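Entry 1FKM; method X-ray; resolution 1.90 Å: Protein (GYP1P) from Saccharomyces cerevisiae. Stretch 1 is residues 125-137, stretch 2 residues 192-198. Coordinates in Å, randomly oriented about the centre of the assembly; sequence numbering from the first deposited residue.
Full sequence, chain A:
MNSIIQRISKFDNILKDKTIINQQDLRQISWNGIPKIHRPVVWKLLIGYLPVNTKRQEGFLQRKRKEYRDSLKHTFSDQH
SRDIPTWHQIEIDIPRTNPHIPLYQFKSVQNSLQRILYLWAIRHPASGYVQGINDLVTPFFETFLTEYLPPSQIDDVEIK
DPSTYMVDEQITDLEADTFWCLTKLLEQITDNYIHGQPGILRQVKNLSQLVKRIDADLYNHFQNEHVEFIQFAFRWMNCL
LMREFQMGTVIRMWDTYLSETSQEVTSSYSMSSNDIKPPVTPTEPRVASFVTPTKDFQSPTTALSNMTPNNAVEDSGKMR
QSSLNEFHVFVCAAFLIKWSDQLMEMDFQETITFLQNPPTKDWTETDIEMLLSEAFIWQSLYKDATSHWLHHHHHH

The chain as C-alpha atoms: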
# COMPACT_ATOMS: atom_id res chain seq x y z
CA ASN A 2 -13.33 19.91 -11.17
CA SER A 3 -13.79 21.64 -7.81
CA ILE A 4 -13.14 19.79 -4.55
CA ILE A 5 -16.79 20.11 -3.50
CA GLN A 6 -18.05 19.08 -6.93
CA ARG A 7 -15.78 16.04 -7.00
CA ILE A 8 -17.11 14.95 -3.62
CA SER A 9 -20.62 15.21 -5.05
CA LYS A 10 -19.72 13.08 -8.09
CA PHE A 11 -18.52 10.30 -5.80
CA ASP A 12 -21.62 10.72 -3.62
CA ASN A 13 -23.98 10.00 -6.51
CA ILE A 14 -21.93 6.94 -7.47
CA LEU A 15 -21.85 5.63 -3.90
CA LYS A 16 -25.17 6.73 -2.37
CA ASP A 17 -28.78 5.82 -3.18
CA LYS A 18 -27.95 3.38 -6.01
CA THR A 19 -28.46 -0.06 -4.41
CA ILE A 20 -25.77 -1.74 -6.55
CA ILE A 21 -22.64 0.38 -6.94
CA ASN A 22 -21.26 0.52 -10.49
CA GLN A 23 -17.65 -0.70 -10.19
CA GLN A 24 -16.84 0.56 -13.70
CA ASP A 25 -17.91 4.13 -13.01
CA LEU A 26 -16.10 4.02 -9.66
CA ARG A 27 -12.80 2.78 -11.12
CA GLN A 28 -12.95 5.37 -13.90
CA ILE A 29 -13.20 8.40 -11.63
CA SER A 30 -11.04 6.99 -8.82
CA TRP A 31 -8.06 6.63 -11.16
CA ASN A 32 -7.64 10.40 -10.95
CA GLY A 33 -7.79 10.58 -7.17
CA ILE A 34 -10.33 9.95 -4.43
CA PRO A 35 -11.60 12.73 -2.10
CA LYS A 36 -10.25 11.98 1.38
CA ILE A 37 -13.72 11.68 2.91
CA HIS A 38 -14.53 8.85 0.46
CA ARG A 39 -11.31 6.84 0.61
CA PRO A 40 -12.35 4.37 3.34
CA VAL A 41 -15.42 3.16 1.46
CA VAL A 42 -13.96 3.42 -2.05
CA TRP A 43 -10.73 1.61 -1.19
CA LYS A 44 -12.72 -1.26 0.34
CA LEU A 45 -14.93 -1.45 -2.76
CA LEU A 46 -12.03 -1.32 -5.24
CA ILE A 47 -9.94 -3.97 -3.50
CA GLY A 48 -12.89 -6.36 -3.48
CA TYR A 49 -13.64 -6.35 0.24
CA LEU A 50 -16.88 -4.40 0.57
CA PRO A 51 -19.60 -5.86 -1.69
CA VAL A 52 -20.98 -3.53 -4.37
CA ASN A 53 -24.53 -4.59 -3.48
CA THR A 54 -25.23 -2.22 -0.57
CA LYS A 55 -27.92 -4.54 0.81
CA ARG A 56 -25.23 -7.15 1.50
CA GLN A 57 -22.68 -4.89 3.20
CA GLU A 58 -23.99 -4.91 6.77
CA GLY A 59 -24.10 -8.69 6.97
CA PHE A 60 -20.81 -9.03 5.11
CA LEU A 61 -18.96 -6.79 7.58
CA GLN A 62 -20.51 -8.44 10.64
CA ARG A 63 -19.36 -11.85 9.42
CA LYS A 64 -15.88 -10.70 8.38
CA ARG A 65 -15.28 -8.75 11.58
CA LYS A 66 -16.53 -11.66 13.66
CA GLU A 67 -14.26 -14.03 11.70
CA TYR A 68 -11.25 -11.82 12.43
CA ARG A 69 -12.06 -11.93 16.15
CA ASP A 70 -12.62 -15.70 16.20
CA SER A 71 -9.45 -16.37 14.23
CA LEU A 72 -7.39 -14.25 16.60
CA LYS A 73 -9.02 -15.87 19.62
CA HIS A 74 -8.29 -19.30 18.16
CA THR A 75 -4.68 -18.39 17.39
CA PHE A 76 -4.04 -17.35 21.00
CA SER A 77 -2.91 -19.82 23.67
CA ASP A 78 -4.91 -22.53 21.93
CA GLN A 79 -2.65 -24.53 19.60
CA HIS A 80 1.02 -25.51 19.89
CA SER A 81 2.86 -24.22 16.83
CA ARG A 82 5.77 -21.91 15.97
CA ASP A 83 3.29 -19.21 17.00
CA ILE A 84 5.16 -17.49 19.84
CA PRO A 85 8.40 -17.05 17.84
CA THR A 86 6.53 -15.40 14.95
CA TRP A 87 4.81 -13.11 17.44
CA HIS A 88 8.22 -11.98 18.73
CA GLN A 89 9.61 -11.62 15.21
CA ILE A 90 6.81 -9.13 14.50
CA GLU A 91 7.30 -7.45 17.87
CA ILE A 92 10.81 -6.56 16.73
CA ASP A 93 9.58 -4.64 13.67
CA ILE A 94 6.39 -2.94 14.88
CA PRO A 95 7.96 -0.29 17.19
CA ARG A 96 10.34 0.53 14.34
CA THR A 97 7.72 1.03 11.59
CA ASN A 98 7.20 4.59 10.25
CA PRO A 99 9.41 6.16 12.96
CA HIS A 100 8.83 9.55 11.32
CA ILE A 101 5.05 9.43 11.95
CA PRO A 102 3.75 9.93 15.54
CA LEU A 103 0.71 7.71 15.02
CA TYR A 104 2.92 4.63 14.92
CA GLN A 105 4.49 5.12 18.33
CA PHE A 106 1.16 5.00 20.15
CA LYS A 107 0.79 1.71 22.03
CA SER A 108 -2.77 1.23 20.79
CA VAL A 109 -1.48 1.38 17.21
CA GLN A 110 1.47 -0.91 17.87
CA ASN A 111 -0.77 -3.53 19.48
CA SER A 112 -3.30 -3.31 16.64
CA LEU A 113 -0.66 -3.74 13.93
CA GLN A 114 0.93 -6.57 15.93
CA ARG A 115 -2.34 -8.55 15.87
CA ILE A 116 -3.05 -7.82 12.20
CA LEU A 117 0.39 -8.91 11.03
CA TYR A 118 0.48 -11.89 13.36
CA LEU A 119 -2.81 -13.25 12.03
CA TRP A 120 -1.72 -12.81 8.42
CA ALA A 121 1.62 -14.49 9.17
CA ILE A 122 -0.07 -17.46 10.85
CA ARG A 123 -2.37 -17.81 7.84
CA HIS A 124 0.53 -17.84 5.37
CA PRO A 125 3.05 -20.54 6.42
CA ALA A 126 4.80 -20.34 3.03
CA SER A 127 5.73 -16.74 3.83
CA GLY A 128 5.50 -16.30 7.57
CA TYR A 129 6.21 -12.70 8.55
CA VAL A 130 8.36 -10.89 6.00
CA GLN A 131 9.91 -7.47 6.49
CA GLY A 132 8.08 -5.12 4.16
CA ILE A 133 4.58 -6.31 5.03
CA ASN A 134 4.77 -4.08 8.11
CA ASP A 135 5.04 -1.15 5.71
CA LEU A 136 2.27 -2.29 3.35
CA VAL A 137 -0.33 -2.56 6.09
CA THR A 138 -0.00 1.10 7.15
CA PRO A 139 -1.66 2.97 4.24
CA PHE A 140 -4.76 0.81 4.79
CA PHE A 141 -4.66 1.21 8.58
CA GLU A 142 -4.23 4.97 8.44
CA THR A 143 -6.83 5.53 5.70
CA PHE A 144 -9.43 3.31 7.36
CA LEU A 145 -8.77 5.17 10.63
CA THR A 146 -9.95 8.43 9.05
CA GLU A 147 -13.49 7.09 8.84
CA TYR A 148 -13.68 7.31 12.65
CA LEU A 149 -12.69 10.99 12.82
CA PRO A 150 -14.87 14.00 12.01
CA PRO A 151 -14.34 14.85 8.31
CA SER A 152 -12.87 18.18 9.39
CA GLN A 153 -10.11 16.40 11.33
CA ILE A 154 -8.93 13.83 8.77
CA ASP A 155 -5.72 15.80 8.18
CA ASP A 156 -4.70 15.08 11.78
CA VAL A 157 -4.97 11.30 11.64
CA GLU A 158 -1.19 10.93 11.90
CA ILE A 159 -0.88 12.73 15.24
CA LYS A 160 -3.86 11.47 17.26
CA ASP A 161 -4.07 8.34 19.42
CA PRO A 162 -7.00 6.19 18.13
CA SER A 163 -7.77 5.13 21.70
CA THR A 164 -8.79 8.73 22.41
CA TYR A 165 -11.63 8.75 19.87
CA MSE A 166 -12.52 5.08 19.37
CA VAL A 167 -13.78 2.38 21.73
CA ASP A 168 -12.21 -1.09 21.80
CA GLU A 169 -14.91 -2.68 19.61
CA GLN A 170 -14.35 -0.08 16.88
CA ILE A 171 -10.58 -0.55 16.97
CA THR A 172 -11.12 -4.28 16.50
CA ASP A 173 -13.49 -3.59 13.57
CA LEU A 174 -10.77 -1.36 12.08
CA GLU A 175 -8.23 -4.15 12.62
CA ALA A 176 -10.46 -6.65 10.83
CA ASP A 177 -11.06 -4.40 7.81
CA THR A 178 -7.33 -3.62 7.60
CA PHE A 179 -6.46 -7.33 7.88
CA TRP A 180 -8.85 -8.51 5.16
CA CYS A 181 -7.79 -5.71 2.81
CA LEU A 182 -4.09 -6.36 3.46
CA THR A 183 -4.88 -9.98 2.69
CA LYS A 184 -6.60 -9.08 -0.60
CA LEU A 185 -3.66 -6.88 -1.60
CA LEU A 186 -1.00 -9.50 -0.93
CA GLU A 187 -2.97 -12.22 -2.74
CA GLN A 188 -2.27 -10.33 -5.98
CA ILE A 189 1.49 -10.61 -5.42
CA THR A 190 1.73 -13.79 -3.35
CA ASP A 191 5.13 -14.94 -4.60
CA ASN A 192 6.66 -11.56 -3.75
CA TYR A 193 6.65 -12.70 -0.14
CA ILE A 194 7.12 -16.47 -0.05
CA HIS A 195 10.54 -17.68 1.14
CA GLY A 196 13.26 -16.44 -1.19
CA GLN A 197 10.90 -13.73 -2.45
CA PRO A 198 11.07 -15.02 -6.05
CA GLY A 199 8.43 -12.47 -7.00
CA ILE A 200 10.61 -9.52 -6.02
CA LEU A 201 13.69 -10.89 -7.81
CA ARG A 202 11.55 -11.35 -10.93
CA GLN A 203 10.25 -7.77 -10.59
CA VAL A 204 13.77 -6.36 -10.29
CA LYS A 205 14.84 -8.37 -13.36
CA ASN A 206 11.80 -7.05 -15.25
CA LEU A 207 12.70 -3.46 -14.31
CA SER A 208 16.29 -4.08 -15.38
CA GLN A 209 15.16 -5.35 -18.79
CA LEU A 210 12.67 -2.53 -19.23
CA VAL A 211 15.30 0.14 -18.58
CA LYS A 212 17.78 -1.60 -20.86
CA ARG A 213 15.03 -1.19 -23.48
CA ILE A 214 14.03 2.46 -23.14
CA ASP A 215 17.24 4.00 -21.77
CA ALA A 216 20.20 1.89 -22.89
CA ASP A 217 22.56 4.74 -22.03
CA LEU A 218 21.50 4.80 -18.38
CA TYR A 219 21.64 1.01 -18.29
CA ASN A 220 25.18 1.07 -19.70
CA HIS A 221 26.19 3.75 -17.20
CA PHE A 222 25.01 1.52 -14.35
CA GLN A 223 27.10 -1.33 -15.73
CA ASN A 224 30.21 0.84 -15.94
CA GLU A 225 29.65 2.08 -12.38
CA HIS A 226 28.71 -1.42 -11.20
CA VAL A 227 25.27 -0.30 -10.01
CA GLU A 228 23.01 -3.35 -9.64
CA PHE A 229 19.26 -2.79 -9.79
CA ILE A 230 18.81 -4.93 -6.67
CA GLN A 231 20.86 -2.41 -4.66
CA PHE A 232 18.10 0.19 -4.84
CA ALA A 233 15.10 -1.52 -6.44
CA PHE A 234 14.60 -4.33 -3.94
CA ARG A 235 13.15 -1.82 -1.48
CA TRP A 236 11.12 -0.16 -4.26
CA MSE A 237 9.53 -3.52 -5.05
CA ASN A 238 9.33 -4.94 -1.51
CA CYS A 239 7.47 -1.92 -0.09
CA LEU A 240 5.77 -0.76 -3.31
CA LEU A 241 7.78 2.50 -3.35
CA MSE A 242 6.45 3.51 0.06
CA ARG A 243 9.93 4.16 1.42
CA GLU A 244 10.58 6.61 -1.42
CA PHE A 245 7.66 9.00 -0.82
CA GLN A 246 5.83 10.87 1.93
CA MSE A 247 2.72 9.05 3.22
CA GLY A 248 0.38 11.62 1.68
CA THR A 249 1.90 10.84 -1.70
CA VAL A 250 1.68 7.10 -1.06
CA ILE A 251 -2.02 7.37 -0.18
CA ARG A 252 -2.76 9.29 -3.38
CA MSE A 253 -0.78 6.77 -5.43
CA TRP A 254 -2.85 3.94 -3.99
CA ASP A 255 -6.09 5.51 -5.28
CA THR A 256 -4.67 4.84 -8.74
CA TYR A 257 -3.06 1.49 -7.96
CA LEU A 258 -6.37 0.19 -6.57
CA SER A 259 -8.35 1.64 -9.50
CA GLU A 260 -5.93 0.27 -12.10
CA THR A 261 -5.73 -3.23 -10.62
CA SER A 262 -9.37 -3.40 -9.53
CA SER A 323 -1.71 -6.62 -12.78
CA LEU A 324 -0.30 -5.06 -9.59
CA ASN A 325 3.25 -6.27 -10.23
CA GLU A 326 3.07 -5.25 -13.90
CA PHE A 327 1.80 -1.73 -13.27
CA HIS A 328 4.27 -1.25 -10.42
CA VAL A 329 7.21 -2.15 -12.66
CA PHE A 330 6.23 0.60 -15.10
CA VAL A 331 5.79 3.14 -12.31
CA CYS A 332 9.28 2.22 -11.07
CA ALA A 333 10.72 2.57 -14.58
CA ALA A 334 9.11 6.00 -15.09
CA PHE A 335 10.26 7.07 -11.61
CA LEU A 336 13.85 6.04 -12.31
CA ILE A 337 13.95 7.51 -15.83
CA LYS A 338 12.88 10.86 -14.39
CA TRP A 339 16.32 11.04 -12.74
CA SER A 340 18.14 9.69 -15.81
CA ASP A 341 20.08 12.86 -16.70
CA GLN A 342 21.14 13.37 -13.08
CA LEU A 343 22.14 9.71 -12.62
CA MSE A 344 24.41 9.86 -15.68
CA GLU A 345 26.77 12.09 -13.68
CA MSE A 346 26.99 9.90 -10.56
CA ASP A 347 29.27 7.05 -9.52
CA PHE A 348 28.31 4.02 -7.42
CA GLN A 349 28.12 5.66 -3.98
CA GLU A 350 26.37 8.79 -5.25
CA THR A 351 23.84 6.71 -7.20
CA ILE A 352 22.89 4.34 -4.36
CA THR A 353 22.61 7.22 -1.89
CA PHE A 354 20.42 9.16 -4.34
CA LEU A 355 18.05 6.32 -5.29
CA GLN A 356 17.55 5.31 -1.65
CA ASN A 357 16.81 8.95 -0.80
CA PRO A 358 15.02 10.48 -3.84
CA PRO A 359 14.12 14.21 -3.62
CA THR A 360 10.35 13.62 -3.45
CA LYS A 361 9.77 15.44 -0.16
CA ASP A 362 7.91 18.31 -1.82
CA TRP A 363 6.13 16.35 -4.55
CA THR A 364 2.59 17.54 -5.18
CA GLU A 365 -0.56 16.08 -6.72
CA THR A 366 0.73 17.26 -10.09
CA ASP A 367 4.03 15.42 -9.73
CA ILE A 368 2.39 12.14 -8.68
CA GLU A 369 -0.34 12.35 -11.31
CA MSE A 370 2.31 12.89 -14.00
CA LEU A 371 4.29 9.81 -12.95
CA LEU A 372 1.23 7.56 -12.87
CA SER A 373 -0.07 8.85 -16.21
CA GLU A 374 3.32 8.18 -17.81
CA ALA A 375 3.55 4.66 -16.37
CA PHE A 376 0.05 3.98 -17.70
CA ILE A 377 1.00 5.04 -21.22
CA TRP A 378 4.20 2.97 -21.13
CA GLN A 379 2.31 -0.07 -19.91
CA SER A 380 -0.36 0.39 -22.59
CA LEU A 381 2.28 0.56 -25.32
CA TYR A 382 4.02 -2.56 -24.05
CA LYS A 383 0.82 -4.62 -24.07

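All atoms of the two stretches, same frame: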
# COMPACT_ATOMS: atom_id res chain seq x y z
N PRO A 125 1.85 -19.77 6.07
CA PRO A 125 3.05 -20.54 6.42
C PRO A 125 4.17 -20.47 5.38
O PRO A 125 5.35 -20.49 5.73
CB PRO A 125 2.52 -21.96 6.59
CG PRO A 125 1.14 -21.73 7.10
CD PRO A 125 0.64 -20.60 6.23
N ALA A 126 3.81 -20.40 4.10
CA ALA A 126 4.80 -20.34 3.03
C ALA A 126 5.60 -19.04 3.07
O ALA A 126 6.70 -18.96 2.52
CB ALA A 126 4.11 -20.49 1.68
N SER A 127 5.05 -18.02 3.73
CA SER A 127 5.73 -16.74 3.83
C SER A 127 6.16 -16.45 5.25
O SER A 127 7.32 -16.10 5.51
CB SER A 127 4.79 -15.60 3.38
OG SER A 127 4.21 -15.87 2.11
N GLY A 128 5.22 -16.61 6.18
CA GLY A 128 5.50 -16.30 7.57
C GLY A 128 5.55 -14.78 7.54
O GLY A 128 5.08 -14.18 6.57
N TYR A 129 6.11 -14.15 8.56
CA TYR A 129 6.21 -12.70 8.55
C TYR A 129 7.43 -12.32 7.71
O TYR A 129 8.49 -12.91 7.86
CB TYR A 129 6.36 -12.13 9.96
CG TYR A 129 6.74 -10.67 9.94
CD1 TYR A 129 5.85 -9.71 9.46
CD2 TYR A 129 8.01 -10.25 10.32
CE1 TYR A 129 6.21 -8.37 9.37
CE2 TYR A 129 8.39 -8.92 10.23
CZ TYR A 129 7.48 -7.98 9.76
OH TYR A 129 7.83 -6.65 9.66
N VAL A 130 7.26 -11.34 6.84
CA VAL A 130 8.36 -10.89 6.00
C VAL A 130 8.47 -9.38 6.10
O VAL A 130 7.48 -8.67 5.94
CB VAL A 130 8.14 -11.28 4.52
CG1 VAL A 130 9.35 -10.88 3.68
CG2 VAL A 130 7.87 -12.77 4.41
N GLN A 131 9.68 -8.90 6.37
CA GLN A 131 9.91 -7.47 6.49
C GLN A 131 9.45 -6.83 5.19
O GLN A 131 9.82 -7.27 4.10
CB GLN A 131 11.40 -7.19 6.75
CG GLN A 131 11.69 -5.77 7.17
CD GLN A 131 13.09 -5.61 7.74
OE1 GLN A 131 14.09 -5.82 7.05
NE2 GLN A 131 13.17 -5.25 9.02
N GLY A 132 8.63 -5.79 5.32
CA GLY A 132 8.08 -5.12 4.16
C GLY A 132 6.57 -5.12 4.29
O GLY A 132 5.90 -4.16 3.91
N ILE A 133 6.03 -6.21 4.84
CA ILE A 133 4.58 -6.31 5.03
C ILE A 133 4.15 -5.33 6.12
O ILE A 133 3.01 -4.86 6.12
CB ILE A 133 4.17 -7.74 5.44
CG1 ILE A 133 4.60 -8.73 4.36
CG2 ILE A 133 2.67 -7.81 5.65
CD1 ILE A 133 3.97 -8.47 3.01
N ASN A 134 5.06 -5.03 7.03
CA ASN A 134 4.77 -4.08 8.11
C ASN A 134 4.56 -2.69 7.51
O ASN A 134 3.84 -1.87 8.06
CB ASN A 134 5.89 -4.06 9.14
CG ASN A 134 7.24 -3.72 8.54
OD1 ASN A 134 7.67 -4.34 7.56
ND2 ASN A 134 7.93 -2.75 9.13
N ASP A 135 5.20 -2.43 6.37
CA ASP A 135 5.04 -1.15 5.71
C ASP A 135 3.73 -1.13 4.94
O ASP A 135 2.95 -0.17 5.03
CB ASP A 135 6.19 -0.89 4.73
CG ASP A 135 7.53 -0.74 5.42
OD1 ASP A 135 7.68 0.17 6.26
OD2 ASP A 135 8.44 -1.55 5.12
N LEU A 136 3.48 -2.20 4.19
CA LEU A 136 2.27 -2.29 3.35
C LEU A 136 0.94 -2.19 4.07
O LEU A 136 -0.05 -1.76 3.49
CB LEU A 136 2.29 -3.58 2.53
CG LEU A 136 3.37 -3.68 1.46
CD1 LEU A 136 3.21 -4.98 0.68
CD2 LEU A 136 3.28 -2.49 0.52
N VAL A 137 0.91 -2.61 5.33
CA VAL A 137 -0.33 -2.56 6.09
C VAL A 137 -0.72 -1.13 6.51
O VAL A 137 -1.90 -0.83 6.65
CB VAL A 137 -0.25 -3.45 7.37
CG1 VAL A 137 0.71 -2.83 8.38
CG2 VAL A 137 -1.64 -3.63 7.98
N ASN A 192 5.72 -12.63 -4.10
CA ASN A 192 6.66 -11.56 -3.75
C ASN A 192 7.13 -11.80 -2.32
O ASN A 192 8.22 -11.37 -1.93
CB ASN A 192 6.00 -10.18 -3.81
CG ASN A 192 5.89 -9.63 -5.22
OD1 ASN A 192 5.62 -8.44 -5.41
ND2 ASN A 192 6.09 -10.49 -6.21
N TYR A 193 6.31 -12.49 -1.54
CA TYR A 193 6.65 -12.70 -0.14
C TYR A 193 6.89 -14.13 0.35
O TYR A 193 7.15 -14.33 1.54
CB TYR A 193 5.62 -12.01 0.75
CG TYR A 193 5.53 -10.53 0.44
CD1 TYR A 193 6.52 -9.65 0.89
CD2 TYR A 193 4.54 -10.03 -0.40
CE1 TYR A 193 6.53 -8.31 0.50
CE2 TYR A 193 4.54 -8.69 -0.80
CZ TYR A 193 5.54 -7.84 -0.35
OH TYR A 193 5.59 -6.54 -0.78
N ILE A 194 6.83 -15.12 -0.52
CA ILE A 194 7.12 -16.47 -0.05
C ILE A 194 8.63 -16.53 0.13
O ILE A 194 9.35 -15.69 -0.40
CB ILE A 194 6.61 -17.55 -1.02
CG1 ILE A 194 7.32 -17.43 -2.37
CG2 ILE A 194 5.10 -17.42 -1.20
CD1 ILE A 194 6.92 -18.52 -3.37
N HIS A 195 9.11 -17.52 0.88
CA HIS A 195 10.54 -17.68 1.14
C HIS A 195 11.40 -17.56 -0.12
O HIS A 195 11.17 -18.25 -1.11
CB HIS A 195 10.78 -19.03 1.83
CG HIS A 195 12.20 -19.23 2.28
ND1 HIS A 195 12.94 -18.24 2.89
CD2 HIS A 195 13.00 -20.32 2.23
CE1 HIS A 195 14.14 -18.71 3.19
NE2 HIS A 195 14.20 -19.97 2.80
N GLY A 196 12.39 -16.67 -0.06
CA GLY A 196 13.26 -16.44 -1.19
C GLY A 196 12.75 -15.29 -2.05
O GLY A 196 13.43 -14.84 -2.97
N GLN A 197 11.54 -14.83 -1.74
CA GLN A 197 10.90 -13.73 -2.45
C GLN A 197 11.17 -13.75 -3.95
O GLN A 197 11.65 -12.77 -4.53
CB GLN A 197 11.33 -12.39 -1.83
CG GLN A 197 10.86 -12.25 -0.39
CD GLN A 197 11.06 -10.86 0.18
OE1 GLN A 197 12.10 -10.55 0.77
NE2 GLN A 197 10.06 -10.00 0.01
N PRO A 198 10.86 -14.88 -4.61
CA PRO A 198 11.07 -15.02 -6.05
C PRO A 198 10.34 -13.94 -6.84
O PRO A 198 10.81 -13.51 -7.89
CB PRO A 198 10.55 -16.42 -6.34
CG PRO A 198 9.48 -16.60 -5.31
CD PRO A 198 10.15 -16.06 -4.07
O HOH W 1 12.04 -8.74 3.13

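A single aromatic side chain can organise the contact between two irregular segments, with backbone and water-mediated bonds beside it. The contact between residues 125-137 and 192-198 of GYP1P illustrates the principle. The first stretch runs as loop from Pro125 before entering a helix at Ile133; the second has no regular strand and makes a type II turn from Ile194 to Gln197. They come closest in backbone register at Ser127 and Ile194, whose CA atoms lie 4.1 Å apart, and together they bury 375 Å².

Tyr193 contributes the largest share of that surface. Its CB points toward the first stretch, and the ring meets three aliphatic side chains in different ways. Ile133 lies over one face: its CD1 sits 3.4 Å from the centroid of the Tyr193 ring and only 7° off the ring normal, a CH-pi contact in which a weakly polarised methyl group rests on the pi cloud. The CB of Ile133 points sideways, and its m,m rotamer carries the methyl end inward. Val130 approaches near the ring plane, with its CG1 4.2 Å from Tyr193 CD1, an ordinary apolar edge contact. Leu136, one turn further along the helix, places its CD1 3.8 Å from Tyr193 CZ and 3.2 Å from Tyr193 OH; the hydroxyl satisfies its polarity elsewhere in the structure.

Val130 is the second most covered residue. Besides meeting the ring, its CG2 lies 3.3 Å from Tyr193 O, and its CG1 comes within 3.8 Å of Gln197 NE2. That amide is not left unpaired against the methyl group, since Gln197 NE2 donates to Asn192 O at 3.0 Å. The other end of the amide reaches back across the interface through water: one molecule donates to both Gln197 OE1, at 3.0 Å, and Gln131 O, at 2.8 Å, bridging two acceptors that could not bond each other directly.

A direct hydrogen bond between the backbones runs from His195 N to Ala126 O at 3.3 Å, long but well aligned at 159°. Beside it, Ala126 CB and Ile194 CG2 make a loose apolar contact at 4.3 Å, while Ser127 CB packs 3.3 Å from Tyr193 O.

Local bonds shape both partners. Gly132 N donates to Asn134 OD1 at 2.8 Å at the start of the helix that presents Ile133 and Leu136, and Gln197 N donates to Ile194 O at 2.7 Å, closing the turn.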